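Local coordinates for glycerol-3-phosphate dehydrogenase [NAD(+)] (Dunaliella salina, PDB 6IUY), which probably interconverts sn-glycerol 3-phosphate and dihydroxyacetone phosphate with NAD, in a chain that also carries a magnesium-binding haloacid dehalogenase-like phosphatase domain, at residues W242-R245 and E249-A252; A351-M356 and G564-D569; R306-Y311 and E317-L322; W580-P585 and V608-P613. All coordinates share one frame; numbering follows the deposited sequence.

Contact 1. Residues W242-R245 and E249-A252; sequences WFVR and ELMA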
# COMPACT_ATOMS: atom_id res chain seq x y z
N TRP A 242 26.29 -12.86 41.39
CA TRP A 242 25.24 -13.75 41.85
C TRP A 242 25.81 -15.16 41.83
O TRP A 242 26.31 -15.61 40.80
CB TRP A 242 23.99 -13.60 40.96
CG TRP A 242 22.80 -14.41 41.36
CD1 TRP A 242 22.68 -15.22 42.45
CD2 TRP A 242 21.55 -14.49 40.66
NE1 TRP A 242 21.43 -15.80 42.47
CE2 TRP A 242 20.72 -15.37 41.38
CE3 TRP A 242 21.05 -13.90 39.49
CZ2 TRP A 242 19.42 -15.67 40.98
CZ3 TRP A 242 19.77 -14.21 39.09
CH2 TRP A 242 18.96 -15.08 39.84
N PHE A 243 25.76 -15.85 42.96
CA PHE A 243 26.28 -17.22 43.04
C PHE A 243 25.13 -18.20 43.18
O PHE A 243 24.27 -18.04 44.05
CB PHE A 243 27.26 -17.38 44.21
CG PHE A 243 27.69 -18.79 44.44
CD1 PHE A 243 28.61 -19.40 43.59
CD2 PHE A 243 27.18 -19.53 45.49
CE1 PHE A 243 29.00 -20.71 43.79
CE2 PHE A 243 27.57 -20.84 45.70
CZ PHE A 243 28.48 -21.43 44.84
N VAL A 244 25.11 -19.22 42.32
CA VAL A 244 24.03 -20.20 42.36
C VAL A 244 24.57 -21.62 42.31
O VAL A 244 25.65 -21.87 41.77
CB VAL A 244 23.03 -19.99 41.19
CG1 VAL A 244 23.16 -18.59 40.60
CG2 VAL A 244 23.21 -21.05 40.12
N ARG A 245 23.80 -22.54 42.88
CA ARG A 245 24.20 -23.94 42.96
C ARG A 245 23.34 -24.81 42.05
O ARG A 245 23.80 -25.82 41.51
CB ARG A 245 24.12 -24.44 44.40
CG ARG A 245 25.23 -23.91 45.30
CD ARG A 245 25.20 -24.57 46.67
NE ARG A 245 26.42 -24.29 47.44
CZ ARG A 245 26.59 -23.21 48.20
NH1 ARG A 245 25.63 -22.30 48.30
NH2 ARG A 245 27.74 -23.04 48.86
N GLU A 249 17.45 -22.25 40.34
CA GLU A 249 17.58 -20.98 41.05
C GLU A 249 17.47 -19.83 40.03
O GLU A 249 16.84 -18.81 40.30
CB GLU A 249 18.91 -20.92 41.80
CG GLU A 249 19.06 -19.81 42.84
CD GLU A 249 20.28 -20.04 43.73
OE1 GLU A 249 20.76 -19.06 44.36
OE2 GLU A 249 20.77 -21.20 43.78
N LEU A 250 18.08 -20.02 38.87
CA LEU A 250 18.01 -19.04 37.80
C LEU A 250 16.64 -19.06 37.12
O LEU A 250 16.04 -18.02 36.87
CB LEU A 250 19.11 -19.28 36.76
CG LEU A 250 20.52 -18.86 37.16
CD1 LEU A 250 21.51 -19.35 36.11
CD2 LEU A 250 20.57 -17.35 37.32
N MET A 251 16.17 -20.27 36.81
CA MET A 251 14.87 -20.49 36.20
C MET A 251 13.75 -19.77 36.93
O MET A 251 12.94 -19.07 36.31
CB MET A 251 14.58 -21.99 36.15
CG MET A 251 14.93 -22.65 34.83
SD MET A 251 13.47 -22.78 33.77
CE MET A 251 13.62 -24.45 33.17
N ALA A 252 13.72 -19.92 38.25
CA ALA A 252 12.63 -19.40 39.06
C ALA A 252 12.73 -17.89 39.28
O ALA A 252 11.87 -17.31 39.95
CB ALA A 252 12.59 -20.13 40.40

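Contact 2. Residues A351-M356 and G564-D569; sequences APHQFM and GVLTSD. With NAD (nicotinamide-adenine-dinucleotide), chain C.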
# COMPACT_ATOMS: atom_id res chain seq x y z
N ALA A 351 -11.02 -1.50 24.64
CA ALA A 351 -12.36 -1.06 25.01
C ALA A 351 -12.77 0.01 24.01
O ALA A 351 -11.90 0.68 23.49
CB ALA A 351 -12.38 -0.50 26.44
N PRO A 352 -14.09 0.16 23.75
CA PRO A 352 -14.55 1.22 22.83
C PRO A 352 -13.91 2.54 23.20
O PRO A 352 -13.86 2.88 24.39
CB PRO A 352 -16.06 1.26 23.05
CG PRO A 352 -16.40 -0.12 23.47
CD PRO A 352 -15.22 -0.58 24.33
N HIS A 353 -13.41 3.28 22.21
CA HIS A 353 -12.45 4.32 22.54
C HIS A 353 -12.99 5.52 23.33
O HIS A 353 -12.21 6.25 23.94
CB HIS A 353 -11.78 4.83 21.27
CG HIS A 353 -12.63 5.78 20.48
ND1 HIS A 353 -13.53 5.35 19.53
CD2 HIS A 353 -12.68 7.13 20.47
CE1 HIS A 353 -14.11 6.40 18.98
NE2 HIS A 353 -13.62 7.49 19.54
N GLN A 354 -14.30 5.73 23.36
CA GLN A 354 -14.81 6.87 24.12
C GLN A 354 -14.62 6.69 25.63
O GLN A 354 -14.71 7.65 26.39
CB GLN A 354 -16.29 7.09 23.83
CG GLN A 354 -17.13 5.92 24.18
CD GLN A 354 -17.39 5.03 22.99
OE1 GLN A 354 -16.46 4.64 22.28
NE2 GLN A 354 -18.66 4.70 22.76
N PHE A 355 -14.34 5.46 26.05
CA PHE A 355 -14.22 5.13 27.47
C PHE A 355 -12.78 5.17 27.94
O PHE A 355 -12.51 5.11 29.15
CB PHE A 355 -14.82 3.74 27.75
CG PHE A 355 -16.26 3.65 27.41
CD1 PHE A 355 -17.16 4.60 27.87
CD2 PHE A 355 -16.72 2.65 26.57
CE1 PHE A 355 -18.49 4.54 27.53
CE2 PHE A 355 -18.05 2.59 26.22
CZ PHE A 355 -18.95 3.53 26.71
N MET A 356 -11.85 5.27 26.99
CA MET A 356 -10.45 4.97 27.28
C MET A 356 -9.81 6.03 28.14
O MET A 356 -8.99 5.72 29.00
CB MET A 356 -9.64 4.81 26.00
CG MET A 356 -9.60 3.36 25.55
SD MET A 356 -8.70 2.33 26.73
CE MET A 356 -9.27 0.77 26.21
N GLY A 564 -17.01 4.75 14.00
CA GLY A 564 -16.73 5.65 12.87
C GLY A 564 -17.27 7.08 12.91
O GLY A 564 -16.64 8.04 12.43
N VAL A 565 -18.45 7.26 13.48
CA VAL A 565 -19.03 8.60 13.53
C VAL A 565 -18.35 9.43 14.61
O VAL A 565 -18.08 10.63 14.41
CB VAL A 565 -20.55 8.53 13.77
CG1 VAL A 565 -21.09 9.91 14.12
CG2 VAL A 565 -21.22 7.97 12.53
N LEU A 566 -18.07 8.81 15.76
CA LEU A 566 -17.22 9.45 16.78
C LEU A 566 -15.87 9.83 16.17
O LEU A 566 -15.35 10.93 16.41
CB LEU A 566 -17.02 8.52 17.98
CG LEU A 566 -18.24 8.23 18.86
CD1 LEU A 566 -17.91 7.14 19.87
CD2 LEU A 566 -18.68 9.49 19.57
N THR A 567 -15.29 8.94 15.38
CA THR A 567 -13.99 9.24 14.79
C THR A 567 -14.14 10.34 13.74
O THR A 567 -13.27 11.19 13.61
CB THR A 567 -13.36 7.98 14.15
OG1 THR A 567 -13.38 6.90 15.09
CG2 THR A 567 -11.92 8.25 13.70
N SER A 568 -15.24 10.34 12.99
CA SER A 568 -15.50 11.41 12.02
C SER A 568 -15.49 12.77 12.72
O SER A 568 -14.85 13.72 12.24
CB SER A 568 -16.84 11.20 11.31
OG SER A 568 -17.03 12.15 10.28
N ASP A 569 -16.20 12.87 13.83
CA ASP A 569 -16.28 14.13 14.58
C ASP A 569 -14.92 14.50 15.15
O ASP A 569 -14.52 15.66 15.10
CB ASP A 569 -17.32 14.07 15.71
CG ASP A 569 -18.76 13.97 15.19
OD1 ASP A 569 -19.00 14.20 13.98
OD2 ASP A 569 -19.66 13.66 16.00
PA NAD C . -17.86 -3.61 21.62
O1A NAD C . -18.30 -5.01 21.55
O2A NAD C . -18.10 -2.81 20.34
O5B NAD C . -18.65 -2.82 22.81
C5B NAD C . -19.19 -3.55 23.92
C4B NAD C . -18.45 -3.15 25.22
O4B NAD C . -18.72 -1.91 25.52
C3B NAD C . -19.01 -3.97 26.39
O3B NAD C . -18.18 -4.96 26.78
C2B NAD C . -19.17 -2.94 27.53
O2B NAD C . -18.61 -3.52 28.78
C1B NAD C . -18.52 -1.91 27.11
N9A NAD C . -19.05 -0.75 27.69
C8A NAD C . -20.31 -0.25 27.59
N7A NAD C . -20.35 0.88 28.32
C5A NAD C . -19.13 1.09 28.89
C6A NAD C . -18.63 2.06 29.73
N6A NAD C . -19.34 3.18 30.24
N1A NAD C . -17.35 2.02 30.13
C2A NAD C . -16.55 1.00 29.71
N3A NAD C . -17.04 0.03 28.90
C4A NAD C . -18.32 0.08 28.49
O3 NAD C . -16.30 -3.61 21.97
PN NAD C . -15.11 -4.29 21.12
O1N NAD C . -15.67 -5.14 19.99
O2N NAD C . -14.24 -5.15 22.02
O5D NAD C . -14.29 -3.12 20.46
C5D NAD C . -13.49 -2.24 21.23
C4D NAD C . -12.39 -1.70 20.31
O4D NAD C . -11.95 -2.65 19.51
C3D NAD C . -12.99 -0.63 19.42
O3D NAD C . -12.17 0.44 19.42
C2D NAD C . -13.05 -1.27 18.01
O2D NAD C . -12.99 -0.16 17.02
C1D NAD C . -12.02 -2.07 17.99
N1N NAD C . -12.12 -3.20 17.09
C2N NAD C . -13.27 -3.95 16.96
C3N NAD C . -13.32 -5.03 16.08
C7N NAD C . -14.64 -5.82 15.95
O7N NAD C . -14.81 -6.57 15.01
N7N NAD C . -15.64 -5.66 16.97
C4N NAD C . -12.22 -5.37 15.33
C5N NAD C . -11.05 -4.65 15.47
C6N NAD C . -11.01 -3.57 16.36

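Contact 3. Residues R306-Y311 and E317-L322; sequences RNLIEY and ENPIYL. With NAD (nicotinamide-adenine-dinucleotide), chain C.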
# COMPACT_ATOMS: atom_id res chain seq x y z
N ARG A 306 -23.78 -8.22 38.35
CA ARG A 306 -22.75 -9.17 38.70
C ARG A 306 -22.91 -10.50 38.00
O ARG A 306 -21.99 -11.30 37.91
CB ARG A 306 -22.76 -9.40 40.22
CG ARG A 306 -21.69 -10.35 40.70
CD ARG A 306 -20.51 -9.59 41.28
NE ARG A 306 -19.21 -10.07 40.79
CZ ARG A 306 -18.28 -9.26 40.28
NH1 ARG A 306 -18.52 -7.96 40.20
NH2 ARG A 306 -17.10 -9.75 39.87
N ASN A 307 -24.12 -10.76 37.53
CA ASN A 307 -24.42 -12.05 36.93
C ASN A 307 -23.62 -12.33 35.65
O ASN A 307 -23.31 -13.48 35.32
CB ASN A 307 -25.92 -12.11 36.66
CG ASN A 307 -26.74 -11.97 37.94
OD1 ASN A 307 -27.00 -12.96 38.61
ND2 ASN A 307 -27.15 -10.74 38.28
N LEU A 308 -23.24 -11.28 34.94
CA LEU A 308 -22.46 -11.42 33.71
C LEU A 308 -21.10 -12.02 33.99
O LEU A 308 -20.69 -13.01 33.35
CB LEU A 308 -22.27 -10.07 33.03
CG LEU A 308 -21.50 -10.03 31.72
CD1 LEU A 308 -22.07 -11.04 30.74
CD2 LEU A 308 -21.59 -8.62 31.14
N ILE A 309 -20.41 -11.40 34.94
CA ILE A 309 -19.08 -11.80 35.37
C ILE A 309 -19.12 -13.26 35.80
O ILE A 309 -18.29 -14.07 35.37
CB ILE A 309 -18.57 -10.90 36.51
CG1 ILE A 309 -18.20 -9.52 35.96
CG2 ILE A 309 -17.39 -11.52 37.23
CD1 ILE A 309 -19.40 -8.62 35.62
N GLU A 310 -20.12 -13.61 36.60
CA GLU A 310 -20.27 -14.98 37.13
C GLU A 310 -20.58 -15.98 36.03
O GLU A 310 -20.19 -17.15 36.10
CB GLU A 310 -21.36 -15.02 38.21
CG GLU A 310 -21.10 -14.04 39.38
CD GLU A 310 -22.24 -13.99 40.41
OE1 GLU A 310 -23.21 -14.75 40.28
OE2 GLU A 310 -22.16 -13.17 41.35
N TYR A 311 -21.28 -15.53 35.00
CA TYR A 311 -21.60 -16.42 33.89
C TYR A 311 -20.29 -16.69 33.13
O TYR A 311 -19.98 -17.83 32.78
CB TYR A 311 -22.68 -15.80 32.99
CG TYR A 311 -23.09 -16.69 31.82
CD1 TYR A 311 -24.27 -17.45 31.86
CD2 TYR A 311 -22.30 -16.79 30.69
CE1 TYR A 311 -24.64 -18.26 30.80
CE2 TYR A 311 -22.65 -17.59 29.64
CZ TYR A 311 -23.81 -18.33 29.69
OH TYR A 311 -24.14 -19.12 28.60
N GLU A 317 -17.81 -17.94 28.59
CA GLU A 317 -18.49 -17.40 27.43
C GLU A 317 -19.01 -16.03 27.82
O GLU A 317 -19.54 -15.84 28.92
CB GLU A 317 -19.64 -18.32 26.98
CG GLU A 317 -20.36 -17.81 25.74
CD GLU A 317 -21.79 -18.31 25.61
OE1 GLU A 317 -22.23 -19.12 26.45
OE2 GLU A 317 -22.48 -17.87 24.66
N ASN A 318 -18.79 -15.05 26.96
CA ASN A 318 -19.50 -13.80 27.10
C ASN A 318 -20.76 -13.93 26.25
O ASN A 318 -20.69 -13.86 25.02
CB ASN A 318 -18.64 -12.63 26.66
CG ASN A 318 -19.22 -11.31 27.05
OD1 ASN A 318 -20.44 -11.13 27.07
ND2 ASN A 318 -18.36 -10.36 27.38
N PRO A 319 -21.92 -14.16 26.89
CA PRO A 319 -23.09 -14.53 26.09
C PRO A 319 -23.77 -13.33 25.48
O PRO A 319 -24.69 -13.47 24.70
CB PRO A 319 -23.99 -15.23 27.10
CG PRO A 319 -23.69 -14.49 28.40
CD PRO A 319 -22.26 -14.01 28.31
N ILE A 320 -23.29 -12.14 25.82
CA ILE A 320 -23.88 -10.91 25.31
C ILE A 320 -23.12 -10.35 24.11
O ILE A 320 -23.73 -9.87 23.15
CB ILE A 320 -23.92 -9.82 26.37
CG1 ILE A 320 -24.70 -10.29 27.60
CG2 ILE A 320 -24.53 -8.57 25.82
CD1 ILE A 320 -24.65 -9.28 28.74
N TYR A 321 -21.80 -10.40 24.18
CA TYR A 321 -20.96 -9.73 23.21
C TYR A 321 -20.21 -10.71 22.32
O TYR A 321 -19.70 -10.32 21.30
CB TYR A 321 -19.98 -8.79 23.91
CG TYR A 321 -20.70 -7.68 24.61
CD1 TYR A 321 -21.16 -6.58 23.91
CD2 TYR A 321 -20.99 -7.75 25.97
CE1 TYR A 321 -21.86 -5.56 24.54
CE2 TYR A 321 -21.68 -6.74 26.62
CZ TYR A 321 -22.12 -5.65 25.91
OH TYR A 321 -22.80 -4.63 26.55
N LEU A 322 -20.15 -11.98 22.72
CA LEU A 322 -19.55 -13.01 21.87
C LEU A 322 -20.20 -14.36 22.11
O LEU A 322 -19.53 -15.30 22.48
CB LEU A 322 -18.04 -13.10 22.09
CG LEU A 322 -17.26 -13.73 20.92
CD1 LEU A 322 -17.22 -12.82 19.70
CD2 LEU A 322 -15.85 -14.08 21.31
PA NAD C . -17.86 -3.61 21.62
O1A NAD C . -18.30 -5.01 21.55
O2A NAD C . -18.10 -2.81 20.34
O5B NAD C . -18.65 -2.82 22.81
C5B NAD C . -19.19 -3.55 23.92
C4B NAD C . -18.45 -3.15 25.22
O4B NAD C . -18.72 -1.91 25.52
C3B NAD C . -19.01 -3.97 26.39
O3B NAD C . -18.18 -4.96 26.78
C2B NAD C . -19.17 -2.94 27.53
O2B NAD C . -18.61 -3.52 28.78
C1B NAD C . -18.52 -1.91 27.11
N9A NAD C . -19.05 -0.75 27.69
C8A NAD C . -20.31 -0.25 27.59
N7A NAD C . -20.35 0.88 28.32
C5A NAD C . -19.13 1.09 28.89
C6A NAD C . -18.63 2.06 29.73
N6A NAD C . -19.34 3.18 30.24
N1A NAD C . -17.35 2.02 30.13
C2A NAD C . -16.55 1.00 29.71
N3A NAD C . -17.04 0.03 28.90
C4A NAD C . -18.32 0.08 28.49
O3 NAD C . -16.30 -3.61 21.97
PN NAD C . -15.11 -4.29 21.12
O1N NAD C . -15.67 -5.14 19.99
O2N NAD C . -14.24 -5.15 22.02
O5D NAD C . -14.29 -3.12 20.46
C5D NAD C . -13.49 -2.24 21.23
C4D NAD C . -12.39 -1.70 20.31
O4D NAD C . -11.95 -2.65 19.51
C3D NAD C . -12.99 -0.63 19.42
O3D NAD C . -12.17 0.44 19.42
C2D NAD C . -13.05 -1.27 18.01
O2D NAD C . -12.99 -0.16 17.02
C1D NAD C . -12.02 -2.07 17.99
N1N NAD C . -12.12 -3.20 17.09
C2N NAD C . -13.27 -3.95 16.96
C3N NAD C . -13.32 -5.03 16.08
C7N NAD C . -14.64 -5.82 15.95
O7N NAD C . -14.81 -6.57 15.01
N7N NAD C . -15.64 -5.66 16.97
C4N NAD C . -12.22 -5.37 15.33
C5N NAD C . -11.05 -4.65 15.47
C6N NAD C . -11.01 -3.57 16.36

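Contact 4. Residues W580-P585 and V608-P613; sequences WELEFP and VACSMP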
# COMPACT_ATOMS: atom_id res chain seq x y z
N TRP A 580 -8.14 22.71 7.82
CA TRP A 580 -7.86 21.72 6.79
C TRP A 580 -9.13 21.13 6.17
O TRP A 580 -9.05 20.10 5.52
CB TRP A 580 -7.02 20.57 7.34
CG TRP A 580 -5.64 20.92 7.81
CD1 TRP A 580 -4.93 22.05 7.53
CD2 TRP A 580 -4.80 20.11 8.65
NE1 TRP A 580 -3.70 22.00 8.14
CE2 TRP A 580 -3.59 20.82 8.84
CE3 TRP A 580 -4.96 18.86 9.26
CZ2 TRP A 580 -2.54 20.32 9.61
CZ3 TRP A 580 -3.91 18.36 10.03
CH2 TRP A 580 -2.72 19.09 10.20
N GLU A 581 -10.28 21.76 6.36
CA GLU A 581 -11.51 21.20 5.81
C GLU A 581 -11.42 20.85 4.33
O GLU A 581 -11.95 19.82 3.91
CB GLU A 581 -12.69 22.14 6.03
CG GLU A 581 -13.28 22.08 7.42
CD GLU A 581 -13.38 23.45 8.04
OE1 GLU A 581 -12.54 24.32 7.70
OE2 GLU A 581 -14.30 23.67 8.87
N LEU A 582 -10.75 21.68 3.53
CA LEU A 582 -10.66 21.39 2.09
C LEU A 582 -9.46 20.52 1.73
O LEU A 582 -9.39 19.97 0.63
CB LEU A 582 -10.61 22.69 1.28
CG LEU A 582 -11.71 23.69 1.63
CD1 LEU A 582 -11.89 24.71 0.50
CD2 LEU A 582 -13.00 22.96 1.92
N GLU A 583 -8.51 20.36 2.65
CA GLU A 583 -7.41 19.45 2.39
C GLU A 583 -7.89 18.01 2.37
O GLU A 583 -7.24 17.14 1.81
CB GLU A 583 -6.30 19.61 3.43
CG GLU A 583 -5.64 20.98 3.43
CD GLU A 583 -4.98 21.29 2.11
OE1 GLU A 583 -4.19 20.45 1.62
OE2 GLU A 583 -5.26 22.37 1.55
N PHE A 584 -9.03 17.76 2.99
CA PHE A 584 -9.52 16.39 3.11
C PHE A 584 -10.98 16.39 2.74
O PHE A 584 -11.85 16.32 3.61
CB PHE A 584 -9.29 15.85 4.52
CG PHE A 584 -7.82 15.79 4.94
CD1 PHE A 584 -7.23 16.86 5.60
CD2 PHE A 584 -7.04 14.67 4.68
CE1 PHE A 584 -5.88 16.82 5.99
CE2 PHE A 584 -5.70 14.62 5.06
CZ PHE A 584 -5.13 15.70 5.72
N PRO A 585 -11.26 16.51 1.44
CA PRO A 585 -12.65 16.69 1.01
C PRO A 585 -13.55 15.50 1.38
O PRO A 585 -14.67 15.75 1.77
CB PRO A 585 -12.53 16.85 -0.52
CG PRO A 585 -11.21 16.22 -0.86
CD PRO A 585 -10.32 16.50 0.31
N VAL A 608 -16.61 18.58 -4.48
CA VAL A 608 -17.54 19.70 -4.54
C VAL A 608 -18.34 19.87 -3.26
O VAL A 608 -18.60 20.99 -2.82
CB VAL A 608 -18.53 19.51 -5.70
CG1 VAL A 608 -19.63 20.56 -5.63
CG2 VAL A 608 -17.80 19.56 -7.04
N ALA A 609 -18.73 18.74 -2.66
CA ALA A 609 -19.57 18.76 -1.46
C ALA A 609 -18.83 19.31 -0.23
O ALA A 609 -19.46 19.73 0.75
CB ALA A 609 -20.08 17.36 -1.18
N CYS A 610 -17.51 19.32 -0.27
CA CYS A 610 -16.76 19.80 0.89
C CYS A 610 -16.93 21.31 1.06
O CYS A 610 -16.90 21.81 2.19
CB CYS A 610 -15.29 19.44 0.77
SG CYS A 610 -14.50 20.17 -0.67
N SER A 611 -17.13 22.02 -0.05
CA SER A 611 -17.23 23.48 0.00
C SER A 611 -18.64 24.00 -0.32
O SER A 611 -18.94 25.15 -0.05
CB SER A 611 -16.21 24.14 -0.95
OG SER A 611 -16.30 23.62 -2.27
N MET A 612 -19.50 23.15 -0.88
CA MET A 612 -20.84 23.59 -1.26
C MET A 612 -21.60 24.20 -0.08
O MET A 612 -21.33 23.85 1.07
CB MET A 612 -21.64 22.44 -1.86
CG MET A 612 -21.69 21.18 -1.01
SD MET A 612 -23.03 20.08 -1.52
CE MET A 612 -24.44 20.86 -0.74
N PRO A 613 -22.53 25.12 -0.35
CA PRO A 613 -23.27 25.73 0.76
C PRO A 613 -24.19 24.70 1.39
O PRO A 613 -24.72 23.87 0.68
CB PRO A 613 -24.07 26.86 0.09
CG PRO A 613 -23.38 27.09 -1.24
CD PRO A 613 -22.88 25.73 -1.65

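Contact 1. Residues W242-R245 and E249-A252
V244 and W242, on one face of strand 242-244, receive E249 and L250 from the short helix 247-251. This is a tight strand-turn-helix unit at the edge of the parallel sheet of the haloacid dehalogenase-like domain, and strand 223-227 is its inner neighbour. E249 comes first. Its CG lies anti to the backbone N (chi1 -166°) and the chain beyond is extended, which carries the carboxylate across to the strand. There OE2 accepts a weak but nearly straight hydrogen bond from R245 N at 3.4 Å (166°), and it also rests 3.6 Å from V244 CB. The other oxygen, OE1, approaches the indole at its edge, 3.8 Å from W242 NE1; this is too long for a bond, and the buried NE1 has no partner in the model. The R245 guanidinium does not pair with the carboxylate: it turns away, and the edge of the F243 ring, at CE2, meets its flat face. L250 follows and supplies the apolar half. Its CD2 sits over the six-membered ring of W242 as a CH-pi contact, 3.9 Å from the centroid, while V244 CG1 lies on the same face of the indole. W32 meets W242 edge-to-face and donates NE1 to L250 O, so it grips both partners. L250 and M251 also pack on L117 of helix 114-123, which adds a neighbouring helix to the unit. Between strand and helix the leucine branch comes nearest the tryptophan at CZ3, 3.7 Å from L250 CD2.

Contact 2. Residues A351-M356 and G564-D569
At the NAD site, the loop 351-356 meets the start of helix 564-577 where H353 and Q354 touch L566. L566 CB comes to the edge of the imidazole, 3.7 Å from H353 CE1, and T567 OG1 lies oblique to the ring, 4.0 Å from H353 CE1. H353 CG sits between the backbone N and the carbonyl carbon (chi1 78°), and the ring is held from both ends: ND1 is bonded to Q563 OE1 and NE2 to E570 OE2, so its rotation is fixed. The side chain of Q354, bent at chi2 (-95°), crosses that of L566 at about a right angle, with OE1 3.8 Å from L566 CD1. That oxygen is bonded to Q563 NE2, while T567 OG1 bonds to Q563 O; Q563 thus serves both segments, and its OE1 also reaches NAD. The loop follows a parallel strand of the Rossmann-type NAD domain and the helix belongs to the helical C-terminal domain, so the contact lies across the domain junction beside the cofactor. On the loop's other flank P352 CG approaches NAD O5B at 3.6 Å. F355 offers its ring to the adenine: NAD C6A lies over the centre of one face, with NAD N1A 3.4 Å from F355 CG, and Q354 CG covers the opposite face. With an alanine here, the adenine is likely to lose its aromatic backing, and a gap would open beside Q354 CG. The T567 side chain, about 8 Å from the bound dihydroxyacetone phosphate, also packs on T462 and I466 of helix 454-477.

Contact 3. Residues R306-Y311 and E317-L322
Y311 and L308, on one side of helix 307-315, lie against the loop 317-322 that follows it. Helix and loop belong to the beta-alpha-beta crossover that links the adjacent parallel strands 293-297 and 331-334 of the Rossmann-type domain. One hydrogen bond joins the segments: Y311 OH donates to E317 OE1 at 2.9 Å, meeting the oxygen from above the carboxylate plane (39° out of it). A CH-pi contact lies beside it, with P319 CG over the tyrosine face 3.8 Å from the centroid, while E317 O lies in plane at the ring's edge. Apolar packing falls to L308, whose CG is anti to the backbone N (chi1 -179°); this carries CD1 to 3.8 Å from P319 CD and 3.7 Å from I320 CD1. Within the loop, N318 OD1 accepts from I320 N in an Asx turn and again from Y321 N, at 3.3 Å each. Y321, its backbone N held by that asparagine, has NAD C3B over one ring face, while its OH bonds to E301 OE2. With a leucine at Y311, E317 OE1 would probably lose its hydroxyl partner and the proline its aromatic platform. E317 OE2 is held by G324 N, so each carboxylate oxygen has a donor, which is consistent with an ionised glutamate that anchors the loop leading to the ribose.

Contact 4. Residues W580-P585 and V608-P613
C610 is the point of contact, and L582 and P585 close on it from the other segment. Its sulfur lies 3.9 Å from P585 CB and 4.1 Å from L582 CD2, while its CB packs 3.8 Å from P585 CA. SG stands between the backbone N and the carbonyl carbon (chi1 61°), which turns it to the loop and lets both apolar groups touch it. L582 CD2 also lies over the backbone, 4.1 Å from C610 O. S611 CB is only brushed, 4.5 Å from L582 CD2. No hydrogen bond links the two segments. The packing is at the surface of the helical C-terminal domain of the dehydrogenase: segment 580-585 leads into helix 585-594, with F584 at its N-cap position and P585 its first residue, and segment 608-613 starts in helix 606-609 and runs on as loop. Helix 585-594 positions both sides. T588 OG1 is bonded to E581 O and F584 O, T588 and T589 touch C610, and R592 NH2 holds A609 O and M612 O. Farther out, P585 rests on Q490 and E494 of helix 481-502, where K497 pairs with E583 OE1 in a salt bridge and makes a cation-pi contact with the F584 ring.

The four contacts run in series along the chain, and none nests in or crosses another. Contact 1 closes the short connection, three residues long and already partly helical, between strand 242-244 and helix 247-251 at the sheet edge of the phosphatase-like domain. Contact 3 then closes five residues, mostly helix 307-315, folding the following loop back on that helix in the Rossmann-type domain. Contact 2 spans 207 residues and joins that domain to the helical C-terminal one. Contact 4 bridges 22 residues at the latter's surface, joining the start of helix 585-594 to the chain after helix 606-609. Contacts 2 and 3 both touch NAD; contacts 1 and 4 lie on opposite sides of the chain's centre.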